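Putative acyl-CoA thioester hydrolase HI0827 (Haemophilus influenzae, PDB 1YLI) probably hydrolyses the thioester bond of a broad range of acyl-coenzyme A substrates, working as a hexamer of hot-dog-fold subunits. Local coordinates at residues K70-G75 with E110-T115; G75-C80 with K101-E106. All blocks are in the same frame, centred on the assembly; numbering follows the deposited sequence.

Interaction 1 of 2, residues K70-G75 with E110-T115; sequences KPISVG and ERYCVT. With COA (coenzyme A), chain E.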
loop_
_atom_site.group_PDB
_atom_site.type_symbol
_atom_site.label_atom_id
_atom_site.label_comp_id
_atom_site.label_asym_id
_atom_site.label_seq_id
_atom_site.Cartn_x
_atom_site.Cartn_y
_atom_site.Cartn_z
ATOM N N LYS B 70 -15.870 -14.085 -15.903
ATOM C CA LYS B 70 -14.919 -13.500 -16.832
ATOM C C LYS B 70 -13.811 -12.808 -16.037
ATOM O O LYS B 70 -14.088 -12.265 -14.971
ATOM C CB LYS B 70 -15.627 -12.482 -17.755
ATOM C CG LYS B 70 -16.386 -13.125 -18.941
ATOM C CD LYS B 70 -17.072 -12.080 -19.858
ATOM C CE LYS B 70 -16.023 -11.259 -20.706
ATOM N NZ LYS B 70 -16.584 -10.591 -21.972
ATOM N N PRO B 71 -12.557 -12.853 -16.546
ATOM C CA PRO B 71 -11.434 -12.227 -15.842
ATOM C C PRO B 71 -11.467 -10.695 -15.915
ATOM O O PRO B 71 -12.224 -10.137 -16.711
ATOM C CB PRO B 71 -10.218 -12.781 -16.574
ATOM C CG PRO B 71 -10.729 -13.166 -17.950
ATOM C CD PRO B 71 -12.128 -13.541 -17.784
ATOM N N ILE B 72 -10.684 -10.028 -15.066
ATOM C CA ILE B 72 -10.560 -8.578 -15.108
ATOM C C ILE B 72 -9.067 -8.301 -15.303
ATOM O O ILE B 72 -8.232 -9.037 -14.733
ATOM C CB ILE B 72 -11.051 -7.984 -13.798
ATOM C CG1 ILE B 72 -12.510 -8.435 -13.547
ATOM C CG2 ILE B 72 -10.934 -6.437 -13.792
ATOM C CD1 ILE B 72 -12.997 -8.106 -12.105
ATOM N N SER B 73 -8.728 -7.297 -16.122
ATOM C CA SER B 73 -7.346 -6.849 -16.277
ATOM C C SER B 73 -7.045 -5.612 -15.430
ATOM O O SER B 73 -7.913 -4.789 -15.161
ATOM C CB SER B 73 -7.075 -6.455 -17.724
ATOM O OG SER B 73 -7.191 -7.555 -18.590
ATOM N N VAL B 74 -5.799 -5.486 -15.002
ATOM C CA VAL B 74 -5.276 -4.177 -14.506
ATOM C C VAL B 74 -5.582 -3.022 -15.477
ATOM O O VAL B 74 -5.311 -3.087 -16.679
ATOM C CB VAL B 74 -3.761 -4.290 -14.198
ATOM C CG1 VAL B 74 -3.115 -2.956 -13.901
ATOM C CG2 VAL B 74 -3.587 -5.236 -12.976
ATOM N N GLY B 75 -6.157 -1.960 -14.918
ATOM C CA GLY B 75 -6.549 -0.778 -15.663
ATOM C C GLY B 75 -8.040 -0.748 -15.934
ATOM O O GLY B 75 -8.561 0.301 -16.287
ATOM N N GLU B 110 -16.276 -2.283 -23.581
ATOM C CA GLU B 110 -17.299 -3.305 -23.332
ATOM C C GLU B 110 -17.595 -3.388 -21.850
ATOM O O GLU B 110 -16.676 -3.304 -21.045
ATOM C CB GLU B 110 -16.863 -4.687 -23.871
ATOM C CG GLU B 110 -17.422 -5.884 -23.087
ATOM C CD GLU B 110 -17.386 -7.202 -23.863
ATOM O OE1 GLU B 110 -18.014 -7.270 -24.952
ATOM O OE2 GLU B 110 -16.743 -8.173 -23.371
ATOM N N ARG B 111 -18.870 -3.574 -21.512
ATOM C CA ARG B 111 -19.307 -3.773 -20.135
ATOM C C ARG B 111 -19.837 -5.182 -19.917
ATOM O O ARG B 111 -20.537 -5.756 -20.766
ATOM C CB ARG B 111 -20.403 -2.777 -19.795
ATOM C CG ARG B 111 -19.934 -1.350 -19.978
ATOM C CD ARG B 111 -21.013 -0.350 -19.750
ATOM N NE ARG B 111 -20.752 0.813 -20.595
ATOM C CZ ARG B 111 -20.333 2.001 -20.154
ATOM N NH1 ARG B 111 -20.141 2.222 -18.841
ATOM N NH2 ARG B 111 -20.124 2.980 -21.040
ATOM N N TYR B 112 -19.494 -5.749 -18.783
ATOM C CA TYR B 112 -19.967 -7.083 -18.457
ATOM C C TYR B 112 -20.078 -7.268 -16.970
ATOM O O TYR B 112 -19.486 -6.516 -16.197
ATOM C CB TYR B 112 -19.064 -8.171 -19.064
ATOM C CG TYR B 112 -17.611 -8.134 -18.650
ATOM C CD1 TYR B 112 -16.708 -7.312 -19.305
ATOM C CD2 TYR B 112 -17.146 -8.932 -17.611
ATOM C CE1 TYR B 112 -15.362 -7.275 -18.945
ATOM C CE2 TYR B 112 -15.789 -8.922 -17.241
ATOM C CZ TYR B 112 -14.904 -8.092 -17.917
ATOM O OH TYR B 112 -13.538 -8.047 -17.560
ATOM N N CYS B 113 -20.888 -8.235 -16.562
ATOM C CA CYS B 113 -21.042 -8.524 -15.151
ATOM C C CYS B 113 -20.173 -9.736 -14.791
ATOM O O CYS B 113 -20.370 -10.807 -15.329
ATOM C CB CYS B 113 -22.512 -8.787 -14.843
ATOM S SG CYS B 113 -22.780 -9.106 -13.092
ATOM N N VAL B 114 -19.205 -9.540 -13.901
ATOM C CA VAL B 114 -18.262 -10.555 -13.432
ATOM C C VAL B 114 -18.894 -11.512 -12.442
ATOM O O VAL B 114 -18.777 -12.742 -12.580
ATOM C CB VAL B 114 -17.057 -9.865 -12.760
ATOM C CG1 VAL B 114 -16.138 -10.845 -12.059
ATOM C CG2 VAL B 114 -16.304 -9.168 -13.835
ATOM N N THR B 115 -19.576 -10.935 -11.452
ATOM C CA THR B 115 -20.201 -11.741 -10.412
ATOM C C THR B 115 -21.306 -10.964 -9.713
ATOM O O THR B 115 -21.464 -9.776 -9.941
ATOM C CB THR B 115 -19.153 -12.222 -9.377
ATOM O OG1 THR B 115 -19.729 -13.294 -8.612
ATOM C CG2 THR B 115 -18.648 -11.096 -8.456
HETATM N N1A COA E . -18.169 -23.909 -10.471
HETATM C C2A COA E . -17.300 -24.965 -10.345
HETATM N N3A COA E . -16.600 -25.398 -11.432
HETATM C C4A COA E . -16.756 -24.753 -12.607
HETATM C C5A COA E . -17.637 -23.695 -12.744
HETATM C C6A COA E . -18.346 -23.255 -11.648
HETATM N N6A COA E . -19.286 -22.327 -11.740
HETATM N N7A COA E . -17.620 -23.284 -14.019
HETATM C C8A COA E . -16.724 -24.054 -14.684
HETATM N N9A COA E . -16.193 -24.974 -13.820
HETATM C C1B COA E . -15.176 -26.000 -14.114
HETATM C C2B COA E . -15.565 -26.914 -15.265
HETATM O O2B COA E . -16.477 -27.931 -14.916
HETATM C C3B COA E . -14.196 -27.436 -15.653
HETATM O O3B COA E . -13.761 -28.398 -14.715
HETATM P P3B COA E . -12.745 -29.592 -15.061
HETATM O O7A COA E . -13.609 -30.672 -15.693
HETATM O O8A COA E . -12.085 -30.137 -13.838
HETATM O O9A COA E . -11.742 -29.186 -16.109
HETATM C C4B COA E . -13.315 -26.212 -15.452
HETATM O O4B COA E . -14.021 -25.371 -14.581
HETATM C C5B COA E . -13.006 -25.505 -16.770
HETATM O O5B COA E . -14.225 -25.331 -17.469
HETATM P P1A COA E . -14.153 -24.940 -19.008
HETATM O O1A COA E . -15.433 -25.355 -19.691
HETATM O O2A COA E . -12.906 -25.515 -19.636
HETATM O O3A COA E . -13.865 -23.351 -19.065
HETATM P P2A COA E . -15.026 -22.271 -19.019
HETATM O O4A COA E . -16.111 -22.976 -18.231
HETATM O O5A COA E . -15.477 -21.832 -20.396
HETATM O O6A COA E . -14.311 -21.082 -18.209
HETATM C CBP COA E . -12.930 -20.030 -16.598
HETATM C CCP COA E . -13.720 -21.282 -16.936
HETATM C CDP COA E . -12.563 -20.101 -15.103
HETATM C CEP COA E . -11.695 -20.089 -17.493
HETATM C CAP COA E . -13.790 -18.774 -16.882
HETATM O OAP COA E . -15.016 -18.981 -16.220
HETATM C C9P COA E . -13.124 -17.523 -16.349
HETATM O O9P COA E . -11.967 -17.036 -16.996
HETATM N N8P COA E . -13.639 -16.946 -15.256
HETATM C C7P COA E . -12.998 -15.836 -14.549
HETATM C C6P COA E . -11.892 -16.347 -13.643
HETATM C C5P COA E . -11.189 -15.207 -12.954
HETATM O O5P COA E . -10.417 -14.482 -13.600
HETATM N N4P COA E . -11.421 -15.099 -11.641
HETATM C C3P COA E . -10.740 -14.137 -10.797
HETATM C C2P COA E . -11.721 -13.161 -10.178
HETATM S S1P COA E . -12.491 -12.142 -11.446
#
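Lys70 lies across the ring of Tyr112 and ends on the carboxylate of Glu110. Its CB stands above the ring plane, just outside the CD2-CE2 side, 3.6 Å from Tyr112 CE2; CD then passes over Tyr112 CD2 and CG, and CE comes to rest over the middle of one face, 4.0 Å from the ring centroid in a CH-pi contact. The bend at chi3 (71°) turns CE inward over the ring, and NZ stays above the same face, 4.5 Å from the centroid and 21° off the normal, as a cation-pi partner. From there NZ reaches Glu110 OE2 at 2.8 Å, a salt bridge that meets the oxygen nearly along its C-O axis. Pi face and carboxylate thus share one ammonium group.

The phenol is also held at its far end. Tyr112 OH donates to Pro71 O over 2.6 Å, in the carbonyl plane, so the loop is pinned at the ring's edge while Lys70 packs on its face. The tyrosine's chi1 of 59° sets CG between backbone N and carbonyl carbon and carries the ring out toward the loop. Further along, Ile72 CG1 and CD1 pack against Val114 CG2, their side chains crossing at about a right angle. The other branch, Val114 CG1, approaches Lys70 O, which is buried here without a polar partner.

Coenzyme A runs along this surface. Pro71 CA and CB lie against its O5P, and Val114 CG1 is 3.9 Å from the thiol sulfur S1P, with Ile72 CD1 also close to it. Asn67 and Phe68 of the same chain hydrogen-bond the ligand, as do Ser90, Ser91 and Ser130 of the third subunit. The loop and strand together form one wall of the intersubunit pantetheine channel characteristic of hot-dog-fold acyl-CoA thioesterases.

Interaction 2 of 2, residues G75-C80 with K101-E106; sequences GDVVCC and KKVASE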
loop_
_atom_site.group_PDB
_atom_site.type_symbol
_atom_site.label_atom_id
_atom_site.label_comp_id
_atom_site.label_asym_id
_atom_site.label_seq_id
_atom_site.Cartn_x
_atom_site.Cartn_y
_atom_site.Cartn_z
ATOM N N GLY B 75 -6.157 -1.960 -14.918
ATOM C CA GLY B 75 -6.549 -0.778 -15.663
ATOM C C GLY B 75 -8.040 -0.748 -15.934
ATOM O O GLY B 75 -8.561 0.301 -16.287
ATOM N N ASP B 76 -8.722 -1.899 -15.834
ATOM C CA ASP B 76 -10.181 -1.928 -16.092
ATOM C C ASP B 76 -10.920 -1.175 -14.959
ATOM O O ASP B 76 -10.429 -1.120 -13.840
ATOM C CB ASP B 76 -10.718 -3.378 -16.149
ATOM C CG ASP B 76 -10.270 -4.159 -17.398
ATOM O OD1 ASP B 76 -9.828 -3.577 -18.416
ATOM O OD2 ASP B 76 -10.416 -5.414 -17.361
ATOM N N VAL B 77 -12.068 -0.581 -15.263
ATOM C CA VAL B 77 -12.906 0.069 -14.265
ATOM C C VAL B 77 -13.853 -0.983 -13.704
ATOM O O VAL B 77 -14.463 -1.735 -14.470
ATOM C CB VAL B 77 -13.753 1.202 -14.871
ATOM C CG1 VAL B 77 -14.660 1.818 -13.791
ATOM C CG2 VAL B 77 -12.874 2.290 -15.498
ATOM N N VAL B 78 -13.940 -1.051 -12.371
ATOM C CA VAL B 78 -14.698 -2.066 -11.637
ATOM C C VAL B 78 -15.757 -1.369 -10.729
ATOM O O VAL B 78 -15.438 -0.515 -9.898
ATOM C CB VAL B 78 -13.770 -2.969 -10.799
ATOM C CG1 VAL B 78 -14.601 -4.075 -10.098
ATOM C CG2 VAL B 78 -12.710 -3.622 -11.673
ATOM N N CYS B 79 -17.025 -1.670 -10.983
ATOM C CA CYS B 79 -18.151 -1.040 -10.323
ATOM C C CYS B 79 -18.935 -2.048 -9.478
ATOM O O CYS B 79 -19.269 -3.149 -9.949
ATOM C CB CYS B 79 -19.135 -0.458 -11.360
ATOM S SG CYS B 79 -18.425 0.819 -12.398
ATOM N N CYS B 80 -19.287 -1.640 -8.262
ATOM C CA CYS B 80 -20.122 -2.474 -7.401
ATOM C C CYS B 80 -21.424 -1.724 -7.277
ATOM O O CYS B 80 -21.420 -0.565 -6.897
ATOM C CB CYS B 80 -19.505 -2.633 -6.026
ATOM S SG CYS B 80 -18.008 -3.680 -6.044
ATOM N N LYS B 101 -15.979 -2.195 -16.883
ATOM C CA LYS B 101 -15.824 -1.524 -18.156
ATOM C C LYS B 101 -14.370 -1.772 -18.640
ATOM O O LYS B 101 -13.389 -1.426 -17.952
ATOM C CB LYS B 101 -16.159 -0.045 -18.042
ATOM C CG LYS B 101 -16.062 0.712 -19.358
ATOM C CD LYS B 101 -16.453 2.183 -19.232
ATOM C CE LYS B 101 -16.541 2.836 -20.642
ATOM N NZ LYS B 101 -17.068 4.226 -20.559
ATOM N N LYS B 102 -14.244 -2.407 -19.807
ATOM C CA LYS B 102 -12.953 -2.847 -20.292
ATOM C C LYS B 102 -12.049 -1.673 -20.671
ATOM O O LYS B 102 -12.466 -0.774 -21.424
ATOM C CB LYS B 102 -13.157 -3.708 -21.520
ATOM C CG LYS B 102 -12.535 -5.038 -21.389
ATOM C CD LYS B 102 -13.283 -6.063 -22.255
ATOM C CE LYS B 102 -12.633 -7.419 -22.067
ATOM N NZ LYS B 102 -11.174 -7.255 -21.848
ATOM N N VAL B 103 -10.822 -1.690 -20.152
ATOM C CA VAL B 103 -9.819 -0.701 -20.551
ATOM C C VAL B 103 -8.560 -1.350 -21.175
ATOM O O VAL B 103 -8.092 -0.896 -22.209
ATOM C CB VAL B 103 -9.383 0.171 -19.374
ATOM C CG1 VAL B 103 -8.179 1.037 -19.787
ATOM C CG2 VAL B 103 -10.562 1.025 -18.883
ATOM N N ALA B 104 -8.039 -2.412 -20.559
ATOM C CA ALA B 104 -6.716 -2.903 -20.936
ATOM C C ALA B 104 -6.691 -3.591 -22.295
ATOM O O ALA B 104 -5.722 -3.435 -23.081
ATOM C CB ALA B 104 -6.121 -3.794 -19.847
ATOM N N SER B 105 -7.771 -4.310 -22.589
ATOM C CA SER B 105 -7.840 -5.176 -23.761
ATOM C C SER B 105 -9.099 -4.936 -24.535
ATOM O O SER B 105 -10.105 -4.500 -23.969
ATOM C CB SER B 105 -7.825 -6.660 -23.343
ATOM O OG SER B 105 -6.543 -7.209 -23.564
ATOM N N GLU B 106 -9.029 -5.258 -25.831
ATOM C CA GLU B 106 -10.198 -5.245 -26.689
ATOM C C GLU B 106 -11.179 -6.362 -26.289
ATOM O O GLU B 106 -10.749 -7.390 -25.759
ATOM C CB GLU B 106 -9.780 -5.309 -28.164
ATOM C CG GLU B 106 -9.012 -4.048 -28.621
ATOM C CD GLU B 106 -9.934 -2.878 -28.988
ATOM O OE1 GLU B 106 -11.113 -2.861 -28.569
ATOM O OE2 GLU B 106 -9.474 -1.972 -29.716
HETATM O O HOH W 1 -11.105 -7.249 -18.978
HETATM O O HOH W 2 -9.539 -5.413 -20.548
#
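With CG beside the backbone N and anti to the carbonyl carbon (chi1 -71°), Asp76 turns its carboxylate to the backbone of Val103 and Ala104, and OD1 accepts from both amides. The Ala104 N bond, 3.0 Å to Asp76 OD1, is nearly straight at 171° and meets OD1 almost head-on; Val103 N, 2.8 Å from the same oxygen, approaches from above the carboxylate plane. Two waters link the carboxylate to Lys102 NZ, one through OD2 and one through OD1, and the water on OD1 also accepts from Ser105 N. OD2 accepts from Ser73 N, in the preceding loop, as well. This network ties the carboxylate to the turn and probably favours its charged form.

Beside it, Val77 and Lys101 form an antiparallel hydrogen-bonded pair, with Val77 N 3.1 Å from Lys101 O and Lys101 N 2.9 Å from Val77 O. Val103 CB closes over Gly75 O at 3.2 Å, and its CG2 packs against Val77 CG2.

Lys101 extends away to a salt bridge with Glu52 of the fourth subunit. The contact thus joins the start of strand 77-87 to the end of strand 91-101, with Val77 also packing on strand 15-21, while Val78 points to the other side and touches Trp37 and Ile38 of helix 35-54.

Overall arrangement
From the N terminus, the chain passes through strand 15-21, helix 35-54 and strand 58-67 before entering the loop at 70-75, which opens interaction 1. Gly75 belongs to both contacts and leads straight into strand 77-87. Interaction 2 closes first, when the chain returns along strand 91-101 and reaches 101-106; interaction 1 closes later, at 110-115 on strand 111-123, so the smaller loop sits wholly within the larger. Their centres lie about 6 Å apart. Glu110 O and Lys102 N probably hydrogen-bond, and Ala104 packs on Ser73. Together they gather one end of the three central strands around the loop that borders the coenzyme A site.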